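Local coordinates for membrane protein (Acinetobacter baumannii AB307-0294, PDB 5DL5) that forms an outer-membrane beta-barrel channel of the OprD porin family and probably lets small molecules, antibiotics among them, pass across the outer membrane, at residues A54-V59 with D79-I84; W107-G112 with R141-Y146; L33-Y38 with R420-I425; G91-P96 with D170-Q175. All blocks are in the same frame, centred on the assembly; numbering follows the deposited sequence.

Contact 1 (A54-V59 with D79-I84); sequences AQSAIV and DGSFKI. With C8E ((hydroxyethyloxy)tri(ethyloxy)octane), chain C; C8E ((hydroxyethyloxy)tri(ethyloxy)octane), chain D.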
# COMPACT_ATOMS: atom_id res chain seq x y z
N ALA A 54 -13.41 12.62 7.05
CA ALA A 54 -12.45 13.68 6.80
C ALA A 54 -12.36 14.13 5.32
O ALA A 54 -12.89 13.45 4.43
CB ALA A 54 -11.07 13.26 7.35
N GLN A 55 -11.84 15.37 5.12
CA GLN A 55 -11.63 15.97 3.82
C GLN A 55 -10.17 16.34 3.70
O GLN A 55 -9.62 16.93 4.65
CB GLN A 55 -12.47 17.23 3.68
CG GLN A 55 -12.23 18.00 2.39
CD GLN A 55 -12.73 17.28 1.17
OE1 GLN A 55 -13.88 16.82 1.19
NE2 GLN A 55 -11.87 17.09 0.13
N SER A 56 -9.56 16.02 2.56
CA SER A 56 -8.14 16.32 2.34
C SER A 56 -8.00 17.02 1.06
O SER A 56 -8.80 16.84 0.14
CB SER A 56 -7.32 15.01 2.19
OG SER A 56 -7.29 14.54 3.51
N ALA A 57 -6.89 17.75 0.97
CA ALA A 57 -6.41 18.29 -0.32
C ALA A 57 -4.95 17.87 -0.42
O ALA A 57 -4.14 18.25 0.42
CB ALA A 57 -6.54 19.80 -0.41
N ILE A 58 -4.61 17.15 -1.48
CA ILE A 58 -3.27 16.53 -1.56
C ILE A 58 -2.60 17.16 -2.76
O ILE A 58 -3.13 17.07 -3.86
CB ILE A 58 -3.37 15.03 -1.77
CG1 ILE A 58 -4.16 14.39 -0.56
CG2 ILE A 58 -1.94 14.47 -1.98
CD1 ILE A 58 -4.95 13.15 -0.93
N VAL A 59 -1.47 17.81 -2.54
CA VAL A 59 -0.84 18.52 -3.59
C VAL A 59 0.38 17.77 -4.10
O VAL A 59 1.16 17.26 -3.27
CB VAL A 59 -0.43 19.91 -3.09
CG1 VAL A 59 0.21 20.66 -4.22
CG2 VAL A 59 -1.68 20.67 -2.74
N ASP A 79 -0.15 17.93 2.03
CA ASP A 79 -1.60 17.86 2.09
C ASP A 79 -2.04 18.69 3.24
O ASP A 79 -1.30 18.94 4.22
CB ASP A 79 -2.09 16.38 2.25
CG ASP A 79 -1.18 15.53 3.21
OD1 ASP A 79 -1.32 15.50 4.48
OD2 ASP A 79 -0.32 14.79 2.63
N GLY A 80 -3.29 19.08 3.17
CA GLY A 80 -3.94 19.72 4.35
C GLY A 80 -5.33 19.10 4.46
O GLY A 80 -5.96 18.81 3.44
N SER A 81 -5.78 18.87 5.69
CA SER A 81 -6.99 18.14 5.90
C SER A 81 -7.79 18.65 7.07
O SER A 81 -7.19 19.32 7.94
CB SER A 81 -6.68 16.65 6.13
OG SER A 81 -5.80 16.15 5.15
N PHE A 82 -9.07 18.27 7.15
CA PHE A 82 -9.80 18.56 8.42
C PHE A 82 -10.72 17.38 8.70
O PHE A 82 -11.19 16.74 7.79
CB PHE A 82 -10.48 19.92 8.38
CG PHE A 82 -11.40 20.13 7.20
CD1 PHE A 82 -10.91 20.69 5.99
CD2 PHE A 82 -12.74 19.79 7.29
CE1 PHE A 82 -11.80 20.91 4.89
CE2 PHE A 82 -13.57 19.97 6.21
CZ PHE A 82 -13.12 20.58 5.03
N LYS A 83 -11.03 17.13 9.94
CA LYS A 83 -11.99 16.09 10.22
C LYS A 83 -13.42 16.65 9.91
O LYS A 83 -13.61 17.91 9.89
CB LYS A 83 -11.91 15.67 11.69
CG LYS A 83 -12.40 16.70 12.69
CD LYS A 83 -12.23 16.24 14.13
CE LYS A 83 -12.97 17.24 14.94
NZ LYS A 83 -12.83 16.77 16.31
N ILE A 84 -14.37 15.71 9.64
CA ILE A 84 -15.77 16.04 9.49
C ILE A 84 -16.52 15.39 10.64
O ILE A 84 -16.63 14.20 10.67
CB ILE A 84 -16.29 15.61 8.13
CG1 ILE A 84 -15.55 16.46 7.05
CG2 ILE A 84 -17.81 15.85 8.02
CD1 ILE A 84 -15.67 15.89 5.65
C8 C8E C . -2.63 22.57 9.53
O9 C8E C . -3.88 23.06 9.04
C10 C8E C . -4.47 22.35 7.93
C11 C8E C . -5.59 23.16 7.29
O12 C8E C . -6.04 22.57 6.05
C13 C8E C . -6.05 23.47 4.93
C14 C8E C . -6.71 22.88 3.68
O15 C8E C . -7.91 22.24 4.07
C16 C8E C . -8.38 21.16 3.26
C17 C8E C . -8.82 21.68 1.92
O18 C8E C . -9.80 20.78 1.39
C19 C8E C . -11.12 21.32 1.56
C20 C8E C . -11.74 21.71 0.27
O21 C8E C . -13.12 21.86 0.59
C1 C8E D . -8.44 25.00 8.31
C2 C8E D . -9.58 24.01 8.41
C3 C8E D . -10.77 24.09 7.40
C4 C8E D . -10.36 24.37 5.98
C5 C8E D . -11.42 24.69 4.94
C6 C8E D . -10.74 25.49 3.83
C7 C8E D . -11.23 25.02 2.48
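Two serine hydroxyls meet directly across neighbouring strands here: Ser56 OG donates a hydrogen bond of 2.7 Å to Ser81 OG. The strands are 50-62 and 70-83, an antiparallel beta hairpin in the wall of the OprD-family barrel. In Ser56 and Ser81 alike, OG stands anti to the carbonyl carbon, beside the backbone N. The two residues form a non-hydrogen-bonded pair, which has no N-H...O bonds of its own. Their face also carries Ala54, Ile58, Asp79 and Lys83. Met142 and Val143 of a loop touch Ser56 on this side, consistent with the inner side of the barrel. Asp79 CB packs against Ile58 CG1, while its carboxylate turns to Arg109 and Tyr146.

Backbone bonds join the hydrogen-bonded pairs Gln55-Phe82 and Ala57-Gly80, two bonds to each pair. The straightest runs from Gln55 N to Phe82 O, 3.1 Å long with an N-H...O angle of 170°.

The other face holds Gln55, Ala57 and Phe82 and takes up detergent, consistent with the outer, lipid-facing side. Phe82 has CG in the crowded position between backbone N and carbonyl carbon (chi1 54°). Its ring thus lies beside Gln55, and Gln55 CB makes a CH-pi contact over one face, 4.0 Å from the Phe82 ring centroid. The Gln55 chain then bends at chi2. Its OE1 bonds to Thr36, and NE2 bonds to Ser56 O of its own strand. One C8E molecule crosses Gly80 and a second touches the Phe82 ring at CD1. The first places its C19 at the ring edge, 3.4 Å from Phe82 CE1.

Contact 2 (W107-G112 with R141-Y146); sequences WARGGG and RMVPEY. With C8E ((hydroxyethyloxy)tri(ethyloxy)octane), chain C; C8E ((hydroxyethyloxy)tri(ethyloxy)octane), chain B.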
# COMPACT_ATOMS: atom_id res chain seq x y z
N TRP A 107 -5.02 19.29 10.05
CA TRP A 107 -3.62 19.05 10.03
C TRP A 107 -3.06 19.22 8.63
O TRP A 107 -3.74 19.11 7.62
CB TRP A 107 -3.30 17.56 10.49
CG TRP A 107 -4.03 16.44 9.73
CD1 TRP A 107 -3.49 15.58 8.82
CD2 TRP A 107 -5.45 16.06 9.82
NE1 TRP A 107 -4.48 14.68 8.32
CE2 TRP A 107 -5.68 14.99 8.93
CE3 TRP A 107 -6.51 16.50 10.61
CZ2 TRP A 107 -6.95 14.39 8.80
CZ3 TRP A 107 -7.74 15.92 10.47
CH2 TRP A 107 -7.95 14.88 9.59
N ALA A 108 -1.76 19.35 8.61
CA ALA A 108 -0.98 19.62 7.44
C ALA A 108 0.35 18.86 7.53
O ALA A 108 0.97 18.78 8.62
CB ALA A 108 -0.75 21.14 7.30
N ARG A 109 0.78 18.36 6.38
CA ARG A 109 1.97 17.51 6.27
C ARG A 109 2.61 17.70 4.88
O ARG A 109 1.94 18.10 3.95
CB ARG A 109 1.64 16.05 6.42
CG ARG A 109 0.84 15.60 7.65
CD ARG A 109 0.08 14.33 7.43
NE ARG A 109 0.86 13.14 7.12
CZ ARG A 109 1.02 12.63 5.93
NH1 ARG A 109 0.45 13.15 4.86
NH2 ARG A 109 1.79 11.54 5.80
N GLY A 110 3.94 17.51 4.77
CA GLY A 110 4.64 17.23 3.51
C GLY A 110 6.01 17.94 3.52
O GLY A 110 6.53 18.21 4.57
N GLY A 111 6.54 18.30 2.37
CA GLY A 111 7.86 18.84 2.25
C GLY A 111 8.25 18.88 0.80
O GLY A 111 7.43 18.74 -0.11
N GLY A 112 9.49 19.09 0.56
CA GLY A 112 10.05 19.33 -0.81
C GLY A 112 11.18 18.36 -1.05
O GLY A 112 11.68 17.58 -0.12
N ARG A 141 -5.82 5.65 2.50
CA ARG A 141 -6.53 6.40 3.59
C ARG A 141 -6.76 7.82 3.14
O ARG A 141 -7.11 8.01 1.95
CB ARG A 141 -5.87 6.27 5.01
CG ARG A 141 -5.78 4.82 5.48
CD ARG A 141 -7.12 4.16 5.75
NE ARG A 141 -6.90 2.82 6.31
CZ ARG A 141 -6.65 1.73 5.60
NH1 ARG A 141 -6.59 1.77 4.28
NH2 ARG A 141 -6.40 0.56 6.23
N MET A 142 -6.56 8.82 4.00
CA MET A 142 -6.88 10.20 3.54
C MET A 142 -5.77 10.85 2.70
O MET A 142 -6.05 11.56 1.70
CB MET A 142 -7.23 11.10 4.66
CG MET A 142 -8.51 10.77 5.38
SD MET A 142 -10.01 10.76 4.40
CE MET A 142 -9.93 12.37 3.59
N VAL A 143 -4.57 10.62 3.15
CA VAL A 143 -3.40 11.29 2.62
C VAL A 143 -2.22 10.28 2.51
O VAL A 143 -2.15 9.33 3.24
CB VAL A 143 -2.97 12.52 3.48
CG1 VAL A 143 -4.04 13.59 3.40
CG2 VAL A 143 -2.77 12.17 4.96
N PRO A 144 -1.23 10.60 1.67
CA PRO A 144 -0.10 9.64 1.46
C PRO A 144 0.89 9.66 2.54
O PRO A 144 1.11 10.63 3.25
CB PRO A 144 0.47 10.01 0.07
CG PRO A 144 -0.15 11.37 -0.28
CD PRO A 144 -1.25 11.70 0.69
N GLU A 145 1.45 8.51 2.73
CA GLU A 145 2.61 8.35 3.57
C GLU A 145 3.86 8.90 2.87
O GLU A 145 3.99 8.73 1.65
CB GLU A 145 2.76 6.84 3.90
CG GLU A 145 4.01 6.46 4.69
CD GLU A 145 4.12 4.97 4.94
OE1 GLU A 145 3.31 4.20 4.35
OE2 GLU A 145 4.91 4.64 5.88
N TYR A 146 4.69 9.64 3.62
CA TYR A 146 5.90 10.27 3.06
C TYR A 146 7.14 9.70 3.58
O TYR A 146 7.30 9.51 4.78
CB TYR A 146 5.97 11.85 3.26
CG TYR A 146 4.78 12.60 2.63
CD1 TYR A 146 4.52 12.50 1.31
CD2 TYR A 146 3.88 13.37 3.39
CE1 TYR A 146 3.47 13.14 0.71
CE2 TYR A 146 2.80 14.07 2.79
CZ TYR A 146 2.59 13.91 1.45
OH TYR A 146 1.59 14.53 0.71
C8 C8E C . -2.63 22.57 9.53
O9 C8E C . -3.88 23.06 9.04
C10 C8E C . -4.47 22.35 7.93
C11 C8E C . -5.59 23.16 7.29
O12 C8E C . -6.04 22.57 6.05
C13 C8E C . -6.05 23.47 4.93
C14 C8E C . -6.71 22.88 3.68
O15 C8E C . -7.91 22.24 4.07
C16 C8E C . -8.38 21.16 3.26
C17 C8E C . -8.82 21.68 1.92
O18 C8E C . -9.80 20.78 1.39
C19 C8E C . -11.12 21.32 1.56
C20 C8E C . -11.74 21.71 0.27
O21 C8E C . -13.12 21.86 0.59
C6 C8E B . -3.92 4.01 16.26
C7 C8E B . -5.32 3.97 15.58
C8 C8E B . -6.26 2.81 16.00
O9 C8E B . -7.12 2.28 14.94
C10 C8E B . -6.84 0.89 14.81
C11 C8E B . -5.63 0.69 13.87
O12 C8E B . -5.61 -0.61 13.33
C13 C8E B . -6.70 -1.00 12.49
C14 C8E B . -6.37 -0.77 11.04
O15 C8E B . -6.61 -1.89 10.19
C16 C8E B . -5.99 -3.15 10.51
C17 C8E B . -5.72 -3.79 9.15
O18 C8E B . -6.74 -3.26 8.25
C19 C8E B . -6.30 -3.02 6.91
C20 C8E B . -7.49 -2.62 6.06
O21 C8E B . -7.33 -2.59 4.62
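Hydrogen bonding comes first in this contact between strand 106-118 of the OprD-family beta-barrel and a loop that leads into strand 146-148. Both bonds across it start at the Arg109 guanidinium and end on one carbonyl, Pro144 O. Arg109 NH2 gives the better one, 2.8 Å to Pro144 O with an N-H...O angle of 145°. NH2 lies in the plane of the carbonyl, and Pro144 O near that of the guanidinium. The second, from Arg109 NH1 to Pro144 O, is weak at 3.1 Å. A bend at chi3 (62°) helps bring the head to the loop.

Charge adds a further hold. Arg109 NH1 forms a salt bridge with Asp79 on the adjacent strand, and Asp79 also accepts a bond from Tyr146 OH. Arg109 NE bonds to Gln175 O. The buried guanidinium is therefore held by several groups, which should fix its rotation and favour its charged state.

Packing completes the contact. The loop lies on the wall, with Val143 on Asp79 and Ser81 and Pro144 on Ile58, consistent with a loop folded into the channel as in porins. The Tyr146 ring and the guanidinium planes are only 18° apart, but the two side chains cross obliquely. Tyr146 CE2 comes to 3.3 Å from Arg109 NH1. Tyr146 CE2 also lies 3.7 Å from Gly110 CA. Pro144 O sits over the centre of the Tyr146 ring, 3.8 Å above its plane. On another side of the guanidinium, the methyl Val143 CG2 occupies the crowded position between backbone N and carbonyl carbon and approaches Arg109 NH1 to 3.4 Å.

Contact 3 (L33-Y38 with R420-I425); sequences LFRTGY and RIFLDI. With C8E ((hydroxyethyloxy)tri(ethyloxy)octane), chain B.
The OprD-family beta-barrel is closed here, where strand 29-43 near the start of the chain pairs with the last strand, 416-428. The two run antiparallel, with an angle of 167° between their directions. Hydrogen-bonded pairs are Phe34-Ile425, Thr36-Leu423 and Tyr38-Ile421. Each has two backbone bonds, although Tyr38 N to Ile421 O is weak. The side chains of these pairs share one face, where Tyr38 CD1 meets Ile421 CD1 at 4.1 Å.

The opposite face carries a salt bridge between Arg35 and Asp424. These side chains lie alongside each other. Arg35 CG is anti to the backbone N (chi1 170°), and the chain bends at chi3. NE and NH2 thus present one side of the guanidinium to the carboxylate. Arg35 NE reaches Asp424 OD1 at 2.8 Å, and Arg35 NH2 reaches Asp424 OD2 at 3.0 Å. Both oxygens are met from above the carboxylate plane; the guanidinium and carboxylate planes are 41° apart. Asp424 OD2 has a second partner in Arg396, so two arginines share this buried acid. Arg35, Arg396 and Arg420 are consistent with the basic ladder that lines OprD-family channels.

Phe422 packs beside Gly37, with Phe422 CD1 3.7 Å from Gly37 CA. Arg420 is extended from CG to NE. Arg420 NE is paired with Glu418, and Arg420 NH2 donates to the terminal hydroxyl C8E O21 (chain B) at 2.7 Å.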
# COMPACT_ATOMS: atom_id res chain seq x y z
N LEU A 33 -5.47 16.71 -5.47
CA LEU A 33 -6.52 15.74 -5.37
C LEU A 33 -7.28 16.12 -4.17
O LEU A 33 -6.71 16.12 -3.07
CB LEU A 33 -5.87 14.34 -5.14
CG LEU A 33 -6.90 13.25 -4.75
CD1 LEU A 33 -7.99 13.26 -5.83
CD2 LEU A 33 -6.24 11.86 -4.65
N PHE A 34 -8.55 16.44 -4.34
CA PHE A 34 -9.45 16.58 -3.16
C PHE A 34 -10.12 15.27 -2.79
O PHE A 34 -10.80 14.70 -3.56
CB PHE A 34 -10.49 17.61 -3.46
CG PHE A 34 -9.92 18.95 -3.73
CD1 PHE A 34 -9.60 19.76 -2.67
CD2 PHE A 34 -9.71 19.39 -5.01
CE1 PHE A 34 -9.14 21.05 -2.87
CE2 PHE A 34 -9.27 20.71 -5.25
CZ PHE A 34 -8.95 21.54 -4.16
N ARG A 35 -9.93 14.80 -1.58
CA ARG A 35 -10.45 13.50 -1.23
C ARG A 35 -11.30 13.62 -0.01
O ARG A 35 -10.85 14.21 1.01
CB ARG A 35 -9.29 12.57 -0.89
CG ARG A 35 -9.77 11.28 -0.29
CD ARG A 35 -8.60 10.33 -0.22
NE ARG A 35 -8.37 9.66 -1.46
CZ ARG A 35 -7.22 9.10 -1.79
NH1 ARG A 35 -6.16 9.13 -0.93
NH2 ARG A 35 -7.15 8.48 -2.99
N THR A 36 -12.54 13.18 -0.13
CA THR A 36 -13.42 13.08 1.03
C THR A 36 -13.47 11.58 1.38
O THR A 36 -13.84 10.73 0.54
CB THR A 36 -14.83 13.57 0.68
OG1 THR A 36 -14.79 14.74 -0.13
CG2 THR A 36 -15.67 13.81 1.91
N GLY A 37 -13.23 11.27 2.64
CA GLY A 37 -13.36 9.86 3.10
C GLY A 37 -14.17 9.58 4.34
O GLY A 37 -14.36 10.42 5.21
N TYR A 38 -14.61 8.34 4.41
CA TYR A 38 -15.49 7.79 5.41
C TYR A 38 -15.04 6.36 5.58
O TYR A 38 -15.01 5.62 4.56
CB TYR A 38 -16.84 7.76 4.77
CG TYR A 38 -17.96 7.20 5.61
CD1 TYR A 38 -18.22 5.83 5.66
CD2 TYR A 38 -18.82 8.04 6.30
CE1 TYR A 38 -19.27 5.32 6.42
CE2 TYR A 38 -19.87 7.53 7.07
CZ TYR A 38 -20.07 6.16 7.11
OH TYR A 38 -21.09 5.69 7.89
N ARG A 420 -16.30 1.61 3.56
CA ARG A 420 -15.40 2.71 3.14
C ARG A 420 -15.99 3.39 1.96
O ARG A 420 -16.42 2.75 1.01
CB ARG A 420 -13.99 2.35 2.73
CG ARG A 420 -13.27 1.44 3.65
CD ARG A 420 -11.81 1.24 3.17
NE ARG A 420 -11.27 0.21 4.01
CZ ARG A 420 -10.07 -0.39 3.82
NH1 ARG A 420 -9.18 0.00 2.87
NH2 ARG A 420 -9.77 -1.40 4.60
N ILE A 421 -16.01 4.72 2.03
CA ILE A 421 -16.45 5.49 0.92
C ILE A 421 -15.42 6.63 0.68
O ILE A 421 -15.09 7.37 1.71
CB ILE A 421 -17.82 6.09 1.21
CG1 ILE A 421 -18.81 4.98 1.59
CG2 ILE A 421 -18.31 6.92 0.03
CD1 ILE A 421 -20.11 5.47 2.09
N PHE A 422 -15.07 6.86 -0.61
CA PHE A 422 -14.09 7.84 -0.98
C PHE A 422 -14.55 8.53 -2.23
O PHE A 422 -14.80 7.87 -3.21
CB PHE A 422 -12.71 7.19 -1.23
CG PHE A 422 -12.01 6.79 0.04
CD1 PHE A 422 -11.33 7.77 0.84
CD2 PHE A 422 -11.97 5.46 0.46
CE1 PHE A 422 -10.67 7.42 2.02
CE2 PHE A 422 -11.31 5.13 1.67
CZ PHE A 422 -10.71 6.14 2.48
N LEU A 423 -14.68 9.83 -2.14
CA LEU A 423 -14.84 10.71 -3.27
C LEU A 423 -13.50 11.43 -3.56
O LEU A 423 -13.01 12.18 -2.71
CB LEU A 423 -15.90 11.79 -2.92
CG LEU A 423 -16.11 12.92 -3.90
CD1 LEU A 423 -16.56 12.27 -5.19
CD2 LEU A 423 -17.13 13.99 -3.45
N ASP A 424 -12.97 11.24 -4.76
CA ASP A 424 -11.65 11.77 -5.23
C ASP A 424 -11.94 12.66 -6.38
O ASP A 424 -12.51 12.22 -7.38
CB ASP A 424 -10.77 10.61 -5.72
CG ASP A 424 -10.12 9.83 -4.58
OD1 ASP A 424 -10.32 10.23 -3.41
OD2 ASP A 424 -9.46 8.76 -4.83
N ILE A 425 -11.60 13.93 -6.24
CA ILE A 425 -11.75 14.93 -7.28
C ILE A 425 -10.34 15.51 -7.67
O ILE A 425 -9.78 16.43 -6.95
CB ILE A 425 -12.66 16.03 -6.84
CG1 ILE A 425 -14.04 15.44 -6.47
CG2 ILE A 425 -12.83 17.04 -7.97
CD1 ILE A 425 -14.98 16.41 -5.86
C6 C8E B . -3.92 4.01 16.26
C7 C8E B . -5.32 3.97 15.58
C8 C8E B . -6.26 2.81 16.00
O9 C8E B . -7.12 2.28 14.94
C10 C8E B . -6.84 0.89 14.81
C11 C8E B . -5.63 0.69 13.87
O12 C8E B . -5.61 -0.61 13.33
C13 C8E B . -6.70 -1.00 12.49
C14 C8E B . -6.37 -0.77 11.04
O15 C8E B . -6.61 -1.89 10.19
C16 C8E B . -5.99 -3.15 10.51
C17 C8E B . -5.72 -3.79 9.15
O18 C8E B . -6.74 -3.26 8.25
C19 C8E B . -6.30 -3.02 6.91
C20 C8E B . -7.49 -2.62 6.06
O21 C8E B . -7.33 -2.59 4.62

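Contact 4 (G91-P96 with D170-Q175); sequences GNQMIP and DQMSDQ. With C8E ((hydroxyethyloxy)tri(ethyloxy)octane), chain B.
This is a buried contact between two turns, made by packing and bridging water. One turn lies in the loop between strands 70-83 and 106-118; the other follows strand 160-171. Gly91 to Met94 form a type I' beta turn, with Met94 N bonded to Gly91 O. Met172 to Gln175 form a type I turn, with Gln175 N bonded to Met172 O.

Asp174 lies against Gln93 and Pro96. Its CG takes the crowded position between backbone N and carbonyl carbon (chi1 66°), and Asp174 OD2 comes to 3.6 Å from Gln93 CA. The Gln93 and Asp174 side chains run alongside, the amide and carboxylate planes 81° apart. Two waters bridge these residues. Water 1 accepts from the backbone Gln93 N at 2.8 Å and donates to Asp174 OD2. Water 2 accepts from the amide Gln93 NE2 and donates to Asp174 OD2 at 2.5 Å.

Both turns belong to loops that fold against the inner side of the OprD-family beta-barrel, consistent with narrowing the channel. Trp107 of strand 106-118 packs on Ile95 and Pro96. Met172, bent at chi2 and chi3, crosses Gln93 obliquely and sets its CE methyl 3.6 Å from Gln93 CG. Its sulfur accepts a weak bond from Ser173 N.

Pro96 CA makes a CA-H...O contact of 3.3 Å with Asp174 O. A detergent molecule borders the first turn. Asn92 N bonds to its ether C8E O9 at 3.0 Å, and Gln93 NE2 lies 3.2 Å from C8E C11.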
# COMPACT_ATOMS: atom_id res chain seq x y z
N GLY A 91 -9.87 6.08 13.75
CA GLY A 91 -8.88 5.02 13.79
C GLY A 91 -8.55 4.63 12.39
O GLY A 91 -8.92 5.32 11.44
N ASN A 92 -7.81 3.53 12.29
CA ASN A 92 -7.53 2.92 11.02
C ASN A 92 -6.70 3.84 10.18
O ASN A 92 -6.86 3.89 9.03
CB ASN A 92 -8.82 2.48 10.31
CG ASN A 92 -9.70 1.68 11.22
OD1 ASN A 92 -9.33 0.57 11.82
ND2 ASN A 92 -10.82 2.23 11.48
N GLN A 93 -5.82 4.59 10.83
CA GLN A 93 -4.92 5.48 10.17
C GLN A 93 -5.54 6.55 9.27
O GLN A 93 -4.88 7.01 8.35
CB GLN A 93 -3.83 4.65 9.40
CG GLN A 93 -3.03 3.82 10.33
CD GLN A 93 -3.72 2.59 10.93
OE1 GLN A 93 -4.45 1.76 10.28
NE2 GLN A 93 -3.56 2.51 12.25
N MET A 94 -6.75 7.00 9.62
CA MET A 94 -7.50 8.03 8.89
C MET A 94 -7.23 9.47 9.38
O MET A 94 -7.08 10.39 8.56
CB MET A 94 -8.98 7.76 9.04
CG MET A 94 -9.49 6.56 8.26
SD MET A 94 -9.59 6.85 6.44
CE MET A 94 -11.07 7.84 6.29
N ILE A 95 -7.06 9.63 10.70
CA ILE A 95 -7.02 10.95 11.33
C ILE A 95 -6.00 10.93 12.46
O ILE A 95 -6.11 10.08 13.34
CB ILE A 95 -8.43 11.36 11.88
CG1 ILE A 95 -9.42 11.46 10.70
CG2 ILE A 95 -8.35 12.70 12.53
CD1 ILE A 95 -10.88 11.61 11.21
N PRO A 96 -5.07 11.90 12.50
CA PRO A 96 -4.20 12.01 13.67
C PRO A 96 -4.98 12.18 14.96
O PRO A 96 -6.01 12.88 14.95
CB PRO A 96 -3.40 13.27 13.42
CG PRO A 96 -3.48 13.50 11.92
CD PRO A 96 -4.78 12.93 11.45
N ASP A 170 10.13 8.47 8.05
CA ASP A 170 8.86 7.90 7.53
C ASP A 170 7.74 8.59 8.24
O ASP A 170 7.72 8.62 9.43
CB ASP A 170 8.89 6.40 7.81
CG ASP A 170 7.52 5.70 7.50
OD1 ASP A 170 6.72 6.23 6.74
OD2 ASP A 170 7.27 4.65 8.08
N GLN A 171 6.88 9.25 7.48
CA GLN A 171 5.76 10.01 8.08
C GLN A 171 4.41 9.40 7.58
O GLN A 171 4.00 9.63 6.45
CB GLN A 171 5.81 11.51 7.66
CG GLN A 171 4.68 12.32 8.40
CD GLN A 171 4.71 13.87 8.18
OE1 GLN A 171 5.27 14.36 7.28
NE2 GLN A 171 4.03 14.56 8.97
N MET A 172 3.77 8.61 8.45
CA MET A 172 2.57 7.91 8.07
C MET A 172 1.38 8.89 8.01
O MET A 172 1.45 10.04 8.51
CB MET A 172 2.23 6.78 9.05
CG MET A 172 2.27 5.42 8.38
SD MET A 172 1.03 5.26 7.09
CE MET A 172 -0.46 5.09 8.10
N SER A 173 0.35 8.43 7.32
CA SER A 173 -0.79 9.30 6.99
C SER A 173 -1.49 9.98 8.14
O SER A 173 -2.00 11.07 8.00
CB SER A 173 -1.82 8.39 6.25
OG SER A 173 -1.16 7.83 5.11
N ASP A 174 -1.47 9.35 9.32
CA ASP A 174 -2.13 9.84 10.51
C ASP A 174 -1.19 10.40 11.56
O ASP A 174 -1.52 10.38 12.79
CB ASP A 174 -2.97 8.69 11.12
CG ASP A 174 -2.10 7.52 11.66
OD1 ASP A 174 -0.92 7.35 11.25
OD2 ASP A 174 -2.59 6.80 12.56
N GLN A 175 -0.01 10.82 11.10
CA GLN A 175 0.98 11.36 11.97
C GLN A 175 1.32 12.80 11.52
O GLN A 175 1.50 13.05 10.31
CB GLN A 175 2.27 10.48 11.95
CG GLN A 175 2.04 8.99 12.23
CD GLN A 175 1.68 8.76 13.68
OE1 GLN A 175 2.19 9.43 14.53
NE2 GLN A 175 0.75 7.84 13.94
C6 C8E B . -3.92 4.01 16.26
C7 C8E B . -5.32 3.97 15.58
C8 C8E B . -6.26 2.81 16.00
O9 C8E B . -7.12 2.28 14.94
C10 C8E B . -6.84 0.89 14.81
C11 C8E B . -5.63 0.69 13.87
O12 C8E B . -5.61 -0.61 13.33
C13 C8E B . -6.70 -1.00 12.49
C14 C8E B . -6.37 -0.77 11.04
O15 C8E B . -6.61 -1.89 10.19
C16 C8E B . -5.99 -3.15 10.51
C17 C8E B . -5.72 -3.79 9.15
O18 C8E B . -6.74 -3.26 8.25
C19 C8E B . -6.30 -3.02 6.91
C20 C8E B . -7.49 -2.62 6.06
O21 C8E B . -7.33 -2.59 4.62
O HOH W 1 -5.51 5.61 13.41
O HOH W 2 -1.87 4.65 13.67

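Contacts 3 and 1 are successive steps round the barrel wall, their centres about 10 Å apart. A probable backbone bond from Ser56 N to Arg35 O, 2.7 Å, joins them. Contact 2 takes the next strand, 106-118, and brings in a loop; its centre is about 9 Å from that of contact 1. A probable bond from Ser81 N to Trp107 O, 2.8 Å, ties the two. Contacts 2 and 4 are also about 9 Å apart and share the bond from Ser173 OG to Val143 O. Contact 4 meets contact 3 through Met94. One detergent, C8E of chain B, touches contacts 2, 3 and 4; that of chain C touches contacts 1 and 2.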